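Local structure of probable transcriptional regulatory protein, Rv1404 (Mycobacterium tuberculosis, 2NYX) at the interface of chains A and B. The protein probably binds DNA as a MarR-type transcription factor and regulates transcription in Mycobacterium tuberculosis. Numbering follows the deposited sequence. Chains: chain A/B, Probable transcriptional regulatory protein, Rv1404.

Contact 1: the interface of chains A and B. Residues chain A 14, 17-18, 21, 146, 149-150; chain B 27, 31, 124-125, 127-128, 131.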
loop_
_atom_site.group_PDB
_atom_site.type_symbol
_atom_site.label_atom_id
_atom_site.label_comp_id
_atom_site.label_asym_id
_atom_site.label_seq_id
_atom_site.Cartn_x
_atom_site.Cartn_y
_atom_site.Cartn_z
ATOM N N VAL A 14 22.414 -4.820 -7.822
ATOM C CA VAL A 14 21.018 -5.203 -7.697
ATOM C C VAL A 14 20.589 -5.225 -6.232
ATOM O O VAL A 14 19.573 -4.638 -5.871
ATOM C CB VAL A 14 20.782 -6.593 -8.322
ATOM C CG1 VAL A 14 19.309 -7.014 -8.197
ATOM C CG2 VAL A 14 21.246 -6.601 -9.770
ATOM N N ILE A 17 20.089 -1.837 -4.488
ATOM C CA ILE A 17 18.947 -1.168 -5.123
ATOM C C ILE A 17 17.641 -1.787 -4.631
ATOM O O ILE A 17 16.703 -1.080 -4.287
ATOM C CB ILE A 17 19.025 -1.191 -6.684
ATOM C CG1 ILE A 17 20.243 -0.397 -7.180
ATOM C CG2 ILE A 17 17.762 -0.607 -7.310
ATOM C CD1 ILE A 17 20.624 -0.676 -8.636
ATOM N N THR A 18 17.600 -3.110 -4.593
ATOM C CA THR A 18 16.444 -3.868 -4.124
ATOM C C THR A 18 16.129 -3.568 -2.657
ATOM O O THR A 18 14.984 -3.282 -2.320
ATOM C CB THR A 18 16.672 -5.392 -4.351
ATOM O OG1 THR A 18 16.868 -5.641 -5.750
ATOM C CG2 THR A 18 15.506 -6.221 -3.858
ATOM N N LEU A 21 14.621 -0.145 -2.335
ATOM C CA LEU A 21 13.262 -0.211 -2.863
ATOM C C LEU A 21 12.302 -0.941 -1.922
ATOM O O LEU A 21 11.134 -0.562 -1.801
ATOM C CB LEU A 21 13.265 -0.868 -4.243
ATOM C CG LEU A 21 13.627 0.039 -5.413
ATOM C CD1 LEU A 21 14.111 -0.792 -6.554
ATOM C CD2 LEU A 21 12.453 0.878 -5.835
ATOM N N PHE A 146 12.192 2.150 -12.136
ATOM C CA PHE A 146 11.732 0.857 -11.663
ATOM C C PHE A 146 10.455 0.426 -12.387
ATOM O O PHE A 146 10.317 -0.729 -12.786
ATOM C CB PHE A 146 11.544 0.899 -10.145
ATOM C CG PHE A 146 10.922 -0.347 -9.570
ATOM C CD1 PHE A 146 9.560 -0.392 -9.297
ATOM C CD2 PHE A 146 11.702 -1.472 -9.296
ATOM C CE1 PHE A 146 8.988 -1.535 -8.768
ATOM C CE2 PHE A 146 11.137 -2.616 -8.755
ATOM C CZ PHE A 146 9.778 -2.651 -8.493
ATOM N N ALA A 149 11.435 -0.585 -15.971
ATOM C CA ALA A 149 12.182 -1.846 -16.072
ATOM C C ALA A 149 11.278 -3.075 -16.202
ATOM O O ALA A 149 11.208 -3.703 -17.261
ATOM C CB ALA A 149 13.136 -1.995 -14.893
ATOM N N GLY A 150 10.608 -3.425 -15.118
ATOM C CA GLY A 150 9.523 -4.388 -15.168
ATOM C C GLY A 150 8.302 -3.519 -15.020
ATOM O O GLY A 150 8.460 -2.340 -14.735
ATOM N N LEU B 27 3.319 1.016 -9.524
ATOM C CA LEU B 27 3.828 -0.352 -9.627
ATOM C C LEU B 27 4.322 -0.900 -8.299
ATOM O O LEU B 27 3.904 -1.976 -7.890
ATOM C CB LEU B 27 4.908 -0.485 -10.704
ATOM C CG LEU B 27 5.376 -1.913 -11.025
ATOM C CD1 LEU B 27 4.211 -2.874 -11.211
ATOM C CD2 LEU B 27 6.260 -1.944 -12.249
ATOM N N ILE B 31 2.760 -4.152 -6.387
ATOM C CA ILE B 31 3.633 -5.270 -6.021
ATOM C C ILE B 31 3.553 -5.526 -4.518
ATOM O O ILE B 31 3.467 -6.673 -4.077
ATOM C CB ILE B 31 5.111 -5.027 -6.430
ATOM C CG1 ILE B 31 5.281 -5.073 -7.951
ATOM C CG2 ILE B 31 6.036 -6.071 -5.785
ATOM C CD1 ILE B 31 6.688 -4.686 -8.423
ATOM N N ILE B 124 10.931 -7.617 -6.447
ATOM C CA ILE B 124 11.638 -6.364 -6.661
ATOM C C ILE B 124 12.946 -6.605 -7.401
ATOM O O ILE B 124 13.204 -5.947 -8.407
ATOM C CB ILE B 124 11.821 -5.544 -5.350
ATOM C CG1 ILE B 124 10.466 -4.978 -4.907
ATOM C CG2 ILE B 124 12.852 -4.410 -5.536
ATOM C CD1 ILE B 124 10.455 -4.292 -3.522
ATOM N N ALA B 125 13.743 -7.565 -6.930
ATOM C CA ALA B 125 15.042 -7.884 -7.534
ATOM C C ALA B 125 14.931 -8.401 -8.968
ATOM O O ALA B 125 15.769 -8.083 -9.805
ATOM C CB ALA B 125 15.810 -8.871 -6.665
ATOM N N ILE B 127 12.762 -7.412 -11.073
ATOM C CA ILE B 127 12.581 -6.192 -11.843
ATOM C C ILE B 127 13.862 -5.337 -11.881
ATOM O O ILE B 127 14.161 -4.709 -12.895
ATOM C CB ILE B 127 11.339 -5.418 -11.348
ATOM C CG1 ILE B 127 10.087 -6.244 -11.673
ATOM C CG2 ILE B 127 11.264 -4.037 -11.992
ATOM C CD1 ILE B 127 8.802 -5.768 -11.040
ATOM N N VAL B 128 14.632 -5.347 -10.793
ATOM C CA VAL B 128 15.913 -4.637 -10.742
ATOM C C VAL B 128 16.972 -5.245 -11.681
ATOM O O VAL B 128 17.829 -4.523 -12.194
ATOM C CB VAL B 128 16.454 -4.529 -9.291
ATOM C CG1 VAL B 128 17.817 -3.870 -9.257
ATOM C CG2 VAL B 128 15.500 -3.727 -8.433
HETATM N N MSE B 131 16.876 -3.453 -15.084
HETATM C CA MSE B 131 17.427 -2.113 -15.305
HETATM C C MSE B 131 18.846 -2.257 -15.848
HETATM O O MSE B 131 19.659 -2.972 -15.252
HETATM C CB MSE B 131 17.457 -1.297 -14.010
HETATM C CG MSE B 131 16.282 -1.534 -13.074
HETATM SE SE MSE B 131 16.199 -0.210 -11.624
HETATM C CE MSE B 131 14.898 -1.031 -10.509
#

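Contact 2: the interface of chains A and B. Residues chain A 23, 26-27, 30; chain B 49, 52, 56, 152-153.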
loop_
_atom_site.group_PDB
_atom_site.type_symbol
_atom_site.label_atom_id
_atom_site.label_comp_id
_atom_site.label_asym_id
_atom_site.label_seq_id
_atom_site.Cartn_x
_atom_site.Cartn_y
_atom_site.Cartn_z
ATOM N N THR A 23 12.516 -1.037 1.486
ATOM C CA THR A 23 12.164 -0.116 2.545
ATOM C C THR A 23 11.210 0.963 2.022
ATOM O O THR A 23 10.222 1.288 2.693
ATOM C CB THR A 23 13.406 0.503 3.187
ATOM O OG1 THR A 23 14.323 -0.538 3.556
ATOM C CG2 THR A 23 13.025 1.273 4.430
ATOM N N ARG A 26 7.674 -0.302 1.949
ATOM C CA ARG A 26 7.071 -0.263 3.273
ATOM C C ARG A 26 6.532 1.115 3.624
ATOM O O ARG A 26 5.487 1.230 4.270
ATOM C CB ARG A 26 8.072 -0.687 4.337
ATOM C CG ARG A 26 8.289 -2.162 4.389
ATOM C CD ARG A 26 8.965 -2.553 5.665
ATOM N NE ARG A 26 8.988 -3.998 5.809
ATOM C CZ ARG A 26 9.532 -4.634 6.829
ATOM N NH1 ARG A 26 10.103 -3.944 7.799
ATOM N NH2 ARG A 26 9.514 -5.958 6.876
ATOM N N LEU A 27 7.241 2.160 3.208
ATOM C CA LEU A 27 6.781 3.516 3.475
ATOM C C LEU A 27 5.546 3.842 2.634
ATOM O O LEU A 27 4.669 4.560 3.090
ATOM C CB LEU A 27 7.907 4.538 3.280
ATOM C CG LEU A 27 7.685 6.040 3.504
ATOM C CD1 LEU A 27 7.077 6.388 4.866
ATOM C CD2 LEU A 27 8.999 6.773 3.337
ATOM N N ALA A 30 2.658 2.097 4.316
ATOM C CA ALA A 30 2.309 2.922 5.471
ATOM C C ALA A 30 1.408 4.077 5.070
ATOM O O ALA A 30 0.436 4.375 5.766
ATOM C CB ALA A 30 3.552 3.452 6.125
ATOM N N ARG B 49 0.094 -3.306 7.922
ATOM C CA ARG B 49 0.930 -2.246 8.475
ATOM C C ARG B 49 1.058 -2.361 10.009
ATOM O O ARG B 49 2.158 -2.241 10.560
ATOM C CB ARG B 49 0.411 -0.865 8.037
ATOM C CG ARG B 49 1.232 0.313 8.536
ATOM C CD ARG B 49 2.684 0.210 8.081
ATOM N NE ARG B 49 3.570 1.129 8.789
ATOM C CZ ARG B 49 4.880 1.214 8.569
ATOM N NH1 ARG B 49 5.453 0.455 7.648
ATOM N NH2 ARG B 49 5.622 2.065 9.256
ATOM N N VAL B 52 3.707 -4.829 10.815
ATOM C CA VAL B 52 5.053 -4.334 10.569
ATOM C C VAL B 52 5.481 -3.377 11.664
ATOM O O VAL B 52 6.619 -3.438 12.143
ATOM C CB VAL B 52 5.181 -3.659 9.179
ATOM C CG1 VAL B 52 6.565 -3.030 9.009
ATOM C CG2 VAL B 52 4.911 -4.681 8.084
ATOM N N ASN B 56 8.755 -3.859 14.218
ATOM C CA ASN B 56 9.677 -2.737 14.422
ATOM C C ASN B 56 9.666 -2.082 15.799
ATOM O O ASN B 56 10.709 -1.656 16.279
ATOM C CB ASN B 56 9.436 -1.659 13.369
ATOM C CG ASN B 56 9.918 -2.068 12.013
ATOM O OD1 ASN B 56 10.753 -2.966 11.888
ATOM N ND2 ASN B 56 9.400 -1.419 10.977
ATOM N N GLU B 152 10.860 5.548 8.017
ATOM C CA GLU B 152 10.693 4.096 7.892
ATOM C C GLU B 152 11.988 3.360 8.189
ATOM O O GLU B 152 12.997 3.650 7.559
ATOM C CB GLU B 152 10.172 3.701 6.507
ATOM C CG GLU B 152 9.689 2.257 6.439
ATOM C CD GLU B 152 8.455 2.006 7.309
ATOM O OE1 GLU B 152 7.627 2.932 7.456
ATOM O OE2 GLU B 152 8.311 0.888 7.843
ATOM N N PRO B 153 11.969 2.411 9.153
ATOM C CA PRO B 153 13.180 1.670 9.466
ATOM C C PRO B 153 13.567 0.752 8.311
ATOM O O PRO B 153 12.707 0.332 7.541
ATOM C CB PRO B 153 12.781 0.850 10.693
ATOM C CG PRO B 153 11.545 1.511 11.221
ATOM C CD PRO B 153 10.851 1.987 10.012
HETATM O O HOH W 1 10.398 -1.100 8.420
#

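Contact 3: the interface of chains A and B. Residues chain A 147, 149-151; chain B 24, 27, 126, 130.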
loop_
_atom_site.group_PDB
_atom_site.type_symbol
_atom_site.label_atom_id
_atom_site.label_comp_id
_atom_site.label_asym_id
_atom_site.label_seq_id
_atom_site.Cartn_x
_atom_site.Cartn_y
_atom_site.Cartn_z
ATOM N N THR A 147 9.536 1.369 -12.560
ATOM C CA THR A 147 8.290 1.153 -13.300
ATOM C C THR A 147 8.536 0.852 -14.775
ATOM O O THR A 147 7.794 0.098 -15.399
ATOM C CB THR A 147 7.384 2.385 -13.177
ATOM O OG1 THR A 147 7.160 2.657 -11.790
ATOM C CG2 THR A 147 6.052 2.168 -13.875
ATOM N N ALA A 149 11.435 -0.585 -15.971
ATOM C CA ALA A 149 12.182 -1.846 -16.072
ATOM C C ALA A 149 11.278 -3.075 -16.202
ATOM O O ALA A 149 11.208 -3.703 -17.261
ATOM C CB ALA A 149 13.136 -1.995 -14.893
ATOM N N GLY A 150 10.608 -3.425 -15.118
ATOM C CA GLY A 150 9.523 -4.388 -15.168
ATOM C C GLY A 150 8.302 -3.519 -15.020
ATOM O O GLY A 150 8.460 -2.340 -14.735
ATOM N N GLY A 151 7.093 -4.054 -15.198
ATOM C CA GLY A 151 6.835 -5.469 -15.474
ATOM C C GLY A 151 7.440 -6.062 -16.742
ATOM O O GLY A 151 8.038 -7.144 -16.684
ATOM N N ALA B 24 4.334 7.581 -10.316
ATOM C CA ALA B 24 5.580 6.809 -10.311
ATOM C C ALA B 24 5.588 5.626 -9.349
ATOM O O ALA B 24 6.349 4.668 -9.537
ATOM C CB ALA B 24 6.735 7.719 -9.980
ATOM N N LEU B 27 3.319 1.016 -9.524
ATOM C CA LEU B 27 3.828 -0.352 -9.627
ATOM C C LEU B 27 4.322 -0.900 -8.299
ATOM O O LEU B 27 3.904 -1.976 -7.890
ATOM C CB LEU B 27 4.908 -0.485 -10.704
ATOM C CG LEU B 27 5.376 -1.913 -11.025
ATOM C CD1 LEU B 27 4.211 -2.874 -11.211
ATOM C CD2 LEU B 27 6.260 -1.944 -12.249
ATOM N N ARG B 126 13.894 -9.187 -9.247
ATOM C CA ARG B 126 13.602 -9.635 -10.604
ATOM C C ARG B 126 13.452 -8.440 -11.547
ATOM O O ARG B 126 13.952 -8.449 -12.678
ATOM C CB ARG B 126 12.331 -10.485 -10.625
ATOM C CG ARG B 126 12.055 -11.163 -11.959
ATOM C CD ARG B 126 10.616 -11.657 -12.052
ATOM N NE ARG B 126 9.646 -10.556 -12.028
ATOM C CZ ARG B 126 9.269 -9.855 -13.097
ATOM N NH1 ARG B 126 9.779 -10.124 -14.293
ATOM N NH2 ARG B 126 8.381 -8.878 -12.969
ATOM N N GLN B 130 16.425 -6.152 -14.520
ATOM C CA GLN B 130 16.039 -5.640 -15.833
ATOM C C GLN B 130 16.424 -4.179 -16.102
ATOM O O GLN B 130 16.317 -3.719 -17.236
ATOM C CB GLN B 130 14.540 -5.855 -16.068
ATOM C CG GLN B 130 14.150 -7.325 -16.166
ATOM C CD GLN B 130 12.667 -7.538 -16.413
ATOM O OE1 GLN B 130 11.820 -7.148 -15.599
ATOM N NE2 GLN B 130 12.345 -8.176 -17.536
HETATM O O HOH W 2 4.607 3.030 -11.327
HETATM O O HOH W 3 6.756 2.213 -8.894
#

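Contact 4: the interface of chains A and B. Residues chain A 9-12, 16-17, 20, 141-142; chain B 135-141.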
loop_
_atom_site.group_PDB
_atom_site.type_symbol
_atom_site.label_atom_id
_atom_site.label_comp_id
_atom_site.label_asym_id
_atom_site.label_seq_id
_atom_site.Cartn_x
_atom_site.Cartn_y
_atom_site.Cartn_z
ATOM N N THR A 9 27.452 7.143 -9.308
ATOM C CA THR A 9 27.782 6.843 -7.910
ATOM C C THR A 9 29.184 6.200 -7.738
ATOM O O THR A 9 30.091 6.914 -7.294
ATOM C CB THR A 9 26.643 6.047 -7.197
ATOM O OG1 THR A 9 25.384 6.683 -7.447
ATOM C CG2 THR A 9 26.888 5.955 -5.686
ATOM N N ALA A 10 29.433 4.915 -8.050
ATOM C CA ALA A 10 28.546 3.821 -8.507
ATOM C C ALA A 10 29.539 2.731 -8.951
ATOM O O ALA A 10 30.726 2.831 -8.608
ATOM C CB ALA A 10 27.695 4.239 -9.646
ATOM N N GLU A 11 29.133 1.685 -9.682
ATOM C CA GLU A 11 27.769 1.281 -9.983
ATOM C C GLU A 11 27.095 0.723 -8.754
ATOM O O GLU A 11 27.762 0.317 -7.804
ATOM C CB GLU A 11 27.815 0.152 -10.998
ATOM C CG GLU A 11 27.346 0.490 -12.373
ATOM C CD GLU A 11 27.198 -0.753 -13.221
ATOM O OE1 GLU A 11 26.702 -1.774 -12.699
ATOM O OE2 GLU A 11 27.586 -0.712 -14.409
ATOM N N GLU A 12 25.770 0.665 -8.791
ATOM C CA GLU A 12 25.003 0.092 -7.695
ATOM C C GLU A 12 24.559 -1.315 -8.054
ATOM O O GLU A 12 23.993 -1.544 -9.120
ATOM C CB GLU A 12 23.806 0.977 -7.345
ATOM C CG GLU A 12 24.203 2.340 -6.774
ATOM C CD GLU A 12 23.069 3.359 -6.787
ATOM O OE1 GLU A 12 22.150 3.232 -7.625
ATOM O OE2 GLU A 12 23.106 4.301 -5.964
ATOM N N VAL A 16 21.678 -3.855 -3.297
ATOM C CA VAL A 16 21.492 -2.556 -2.620
ATOM C C VAL A 16 20.343 -1.716 -3.180
ATOM O O VAL A 16 19.708 -0.966 -2.427
ATOM C CB VAL A 16 22.791 -1.687 -2.549
ATOM C CG1 VAL A 16 23.805 -2.304 -1.577
ATOM C CG2 VAL A 16 23.402 -1.464 -3.926
ATOM N N ILE A 17 20.089 -1.837 -4.488
ATOM C CA ILE A 17 18.947 -1.168 -5.123
ATOM C C ILE A 17 17.641 -1.787 -4.631
ATOM O O ILE A 17 16.703 -1.080 -4.287
ATOM C CB ILE A 17 19.025 -1.191 -6.684
ATOM C CG1 ILE A 17 20.243 -0.397 -7.180
ATOM C CG2 ILE A 17 17.762 -0.607 -7.310
ATOM C CD1 ILE A 17 20.624 -0.676 -8.636
ATOM N N ALA A 20 16.878 -0.946 -0.914
ATOM C CA ALA A 20 16.402 0.430 -0.793
ATOM C C ALA A 20 14.950 0.571 -1.261
ATOM O O ALA A 20 14.152 1.304 -0.662
ATOM C CB ALA A 20 17.309 1.360 -1.565
ATOM N N ARG A 141 12.765 9.998 -10.391
ATOM C CA ARG A 141 13.601 9.273 -11.333
ATOM C C ARG A 141 13.706 7.788 -10.966
ATOM O O ARG A 141 13.523 6.926 -11.816
ATOM C CB ARG A 141 14.993 9.912 -11.405
ATOM C CG ARG A 141 16.004 9.075 -12.148
ATOM C CD ARG A 141 17.390 9.635 -12.070
ATOM N NE ARG A 141 18.318 8.782 -12.816
ATOM C CZ ARG A 141 19.183 7.932 -12.269
ATOM N NH1 ARG A 141 19.285 7.822 -10.952
ATOM N NH2 ARG A 141 19.965 7.198 -13.049
ATOM N N ALA A 142 13.986 7.507 -9.697
ATOM C CA ALA A 142 14.221 6.148 -9.221
ATOM C C ALA A 142 12.998 5.245 -9.377
ATOM O O ALA A 142 13.111 4.108 -9.827
ATOM C CB ALA A 142 14.679 6.175 -7.768
ATOM N N GLU B 135 22.420 2.464 -16.076
ATOM C CA GLU B 135 21.532 3.385 -15.366
ATOM C C GLU B 135 21.443 3.130 -13.860
ATOM O O GLU B 135 20.652 3.765 -13.164
ATOM C CB GLU B 135 20.138 3.405 -16.010
ATOM C CG GLU B 135 19.279 2.167 -15.783
ATOM C CD GLU B 135 17.944 2.238 -16.529
ATOM O OE1 GLU B 135 16.880 2.080 -15.873
ATOM O OE2 GLU B 135 17.960 2.454 -17.770
ATOM N N ARG B 136 22.272 2.219 -13.360
ATOM C CA ARG B 136 22.295 1.889 -11.934
ATOM C C ARG B 136 23.214 2.836 -11.166
ATOM O O ARG B 136 24.223 2.418 -10.594
ATOM C CB ARG B 136 22.702 0.427 -11.723
ATOM C CG ARG B 136 21.769 -0.551 -12.410
ATOM C CD ARG B 136 22.264 -1.962 -12.303
ATOM N NE ARG B 136 21.380 -2.898 -12.988
ATOM C CZ ARG B 136 21.649 -4.193 -13.143
ATOM N NH1 ARG B 136 22.773 -4.703 -12.652
ATOM N NH2 ARG B 136 20.794 -4.983 -13.779
ATOM N N HIS B 137 22.863 4.120 -11.186
ATOM C CA HIS B 137 23.600 5.160 -10.485
ATOM C C HIS B 137 22.610 6.123 -9.843
ATOM O O HIS B 137 21.584 6.443 -10.436
ATOM C CB HIS B 137 24.494 5.948 -11.441
ATOM C CG HIS B 137 25.355 5.103 -12.329
ATOM N ND1 HIS B 137 26.674 4.821 -12.042
ATOM C CD2 HIS B 137 25.098 4.517 -13.520
ATOM C CE1 HIS B 137 27.187 4.078 -13.007
ATOM N NE2 HIS B 137 26.250 3.882 -13.919
ATOM N N GLY B 138 22.919 6.577 -8.632
ATOM C CA GLY B 138 22.124 7.586 -7.944
ATOM C C GLY B 138 20.767 7.131 -7.432
ATOM O O GLY B 138 19.950 7.963 -7.034
ATOM N N LEU B 139 20.518 5.823 -7.428
ATOM C CA LEU B 139 19.219 5.292 -7.011
ATOM C C LEU B 139 19.078 5.188 -5.492
ATOM O O LEU B 139 18.088 5.672 -4.924
ATOM C CB LEU B 139 18.918 3.942 -7.680
ATOM C CG LEU B 139 18.771 3.899 -9.209
ATOM C CD1 LEU B 139 18.682 2.479 -9.724
ATOM C CD2 LEU B 139 17.578 4.722 -9.695
ATOM N N VAL B 140 20.067 4.568 -4.839
ATOM C CA VAL B 140 20.007 4.346 -3.389
ATOM C C VAL B 140 19.898 5.665 -2.626
ATOM O O VAL B 140 19.011 5.825 -1.800
ATOM C CB VAL B 140 21.181 3.494 -2.858
ATOM C CG1 VAL B 140 21.186 3.471 -1.336
ATOM C CG2 VAL B 140 21.090 2.080 -3.391
ATOM N N ARG B 141 20.789 6.601 -2.920
ATOM C CA ARG B 141 20.774 7.926 -2.304
ATOM C C ARG B 141 19.358 8.508 -2.217
ATOM O O ARG B 141 18.897 8.862 -1.134
ATOM C CB ARG B 141 21.712 8.862 -3.080
ATOM C CG ARG B 141 21.978 10.209 -2.415
ATOM C CD ARG B 141 23.250 10.860 -2.968
ATOM N NE ARG B 141 23.102 11.352 -4.343
ATOM C CZ ARG B 141 23.511 10.710 -5.440
ATOM N NH1 ARG B 141 24.104 9.523 -5.362
ATOM N NH2 ARG B 141 23.329 11.262 -6.634
HETATM O O HOH W 4 25.081 -3.322 -10.920
HETATM O O HOH W 5 27.118 1.818 -15.463
#

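Contact 1: the interface of chains A and B
This patch is an apolar part of the dimer interface of this MarR-type protein, where helices 14-39 and 133-149 of chain A pack on helix 107-128 of chain B. A:Phe146 hides the most surface here. Its CG is anti to the backbone N (chi1 174°), which sends the ring between B:Ile127, B:Ile31 and B:Met131. B:Ile127 crosses the phenyl group at about a right angle, with its CG2 branch 3.5 Å from A:Phe146 CE2. B:Ile31 meets the ring tip to tip, CD1 lying 3.7 Å from A:Phe146 CZ. The selenomethionine B:Met131 comes in obliquely on an extended chain. Its terminal CE lies at the ring edge, in plane, 3.4 Å from A:Phe146 CD2. From its own chain, A:Leu21 lays CD2 over the rim of one ring face.

A second cluster surrounds B:Val128. B:Val128 and A:Val14 slide past each other in opposite directions, CG1 to CG1. The same B:Val128 CG1, anti to the backbone N (chi1 177°), also meets A:Ile17 CG2. Its CG2 points tip to tip at A:Leu21 CD1. A:Thr18 and B:Ile124 run past each other, CG2 to CG2, 3.6 Å apart. No polar atom bonds across the patch. The A:Thr18 hydroxyl turns back into its own helix: OG1 donates to A:Val14 O at 2.9 Å, from above the carbonyl plane.

Contact 2: the interface of chains A and B
In this MarR-family protein, the first long helix of chain A (14-39) lies here against helix 45-57 and the C-terminal tail of chain B. Within this patch no polar atom of one chain bonds directly to the other.

The charged interaction lies within chain B. B:Arg49 grips the carboxylate of B:Glu152 end-on, one nitrogen to each oxygen. B:Arg49 NH2 forms a salt bridge to B:Glu152 OE1 at 2.8 Å; OE1 accepts on its syn lone pair and lies well out of the guanidinium plane. NH1 of B:Arg49 bonds to B:Glu152 OE2 at 2.9 Å, within the guanidinium plane but from above the carboxylate plane. Both side chains bend at chi2 (58° in B:Arg49, 66° in B:Glu152). The pair ties the C-terminal tail to helix 45-57 and would partly offset both charges.

Water 1 links the chains through polar groups. It sits at the edge of the A:Arg26 guanidinium, in plane, 2.9 Å from NH1. It also bonds to B:Asn56 ND2 at 2.8 Å, to B:Glu152 OE2 and to the carbonyl B:Pro153 O.

Apolar packing adds to this. A:Ala30 CB stands over the centre of one face of the B:Arg49 guanidinium, 3.6 Å from CZ. A:Arg26 extends from CG to NE, and B:Val52 CG1 lies over the rim of one guanidinium face, 3.8 Å from A:Arg26 NH1. The A:Arg26 and B:Glu152 side chains cross at about a right angle.

Contact 3: the interface of chains A and B
Two flat side-chain groups of chain B border this patch, the guanidinium of B:Arg126 and the amide of B:Gln130. Neither is seen to stack on a group of chain A. The amide of B:Gln130 turns its oxygen to the backbone of chain A, with OE1 3.6 Å from A:Gly150 CA. The guanidinium of B:Arg126 is reached through a bend at chi3 (65°) and only loosely approaches A:Gly151. That glycine follows a cis peptide bond, so its position carries little weight.

A:Thr147 and B:Leu27 slide past each other in opposite directions, and B:Leu27 CD2 packs 3.8 Å from A:Thr147 CA. The hydroxyl of A:Thr147 is beside its backbone N (chi1 -56°). Its OG1 makes a weak hydrogen bond to B:Ala24 O at 3.1 Å.

Water strengthens this link. Water 2 lies 2.6 Å from A:Thr147 OG1 and takes the backbone N-H of B:Leu27 almost straight (169° at H). Water 3 lies 3.0 Å from A:Thr147 OG1 and 2.6 Å from B:Ala24 O. The carbonyl at the end of helix 16-24 and the N-H at the start of helix 26-39 are thus both engaged. The site appears to fasten the C-terminal end of helix 133-149 of chain A to the break between these two helices of chain B, supporting the dimer.

Contact 4: the interface of chains A and B
The N-terminal segment of chain A caps the start of helix 139-150 of chain B here, in the dimerisation region of a MarR-type regulator. The cap is the carboxylate of A:Glu12. Its CG is beside the backbone N (chi1 -66°) and the chain then extends to the helix end. A:Glu12 OE1 accepts the N-H of B:Leu139 (N at 3.1 Å) on its syn lone pair. A:Glu12 OE2 accepts the N-H of B:Val140 (N at 3.3 Å) from above the carboxylate plane. The N-H groups of the helix end would favour a charged carboxylate. The backbone of the same residue adds a bond in the carbonyl plane, A:Glu12 N to B:Arg136 O at 3.0 Å.

A:Arg141 approaches on an extended chain. Its NH1 donates to B:His137 O at 2.7 Å, the acceptor lying at the guanidinium edge. B:Gly138 N bonds to the hydroxyl A:Thr9 OG1 at 2.7 Å, though this tail is modelled with cis peptides. Waters join A:Glu11 to B:Arg136 NH1 and to B:His137 NE2.

The B:Leu139 side chain adds apolar packing. It crosses A:Ile17 obliquely, CD1 to CD1, and its CD2 lies 3.7 Å from A:Ala142 CA. The site appears to anchor the N-terminal arm of one subunit on the C-terminal helix of the other.

Contacts 1 and 3 adjoin, their C-alpha centres about 5 Å apart, and they share A:Ala149, A:Gly150 and B:Leu27. Contact 4 is about 11 Å from contact 1 and is joined to it by A:Ile17. It is about 15 Å from contact 3. Contact 2 stands apart, about 18 Å from contact 1 and about 21 Å from contacts 3 and 4. Helix 14-39 of chain A runs through contacts 1, 2 and 4, and helix 133-149 through contacts 1, 3 and 4. Contact 2 adds helix 45-57 of chain B, and may thereby couple the dimer interface to the DNA-binding region.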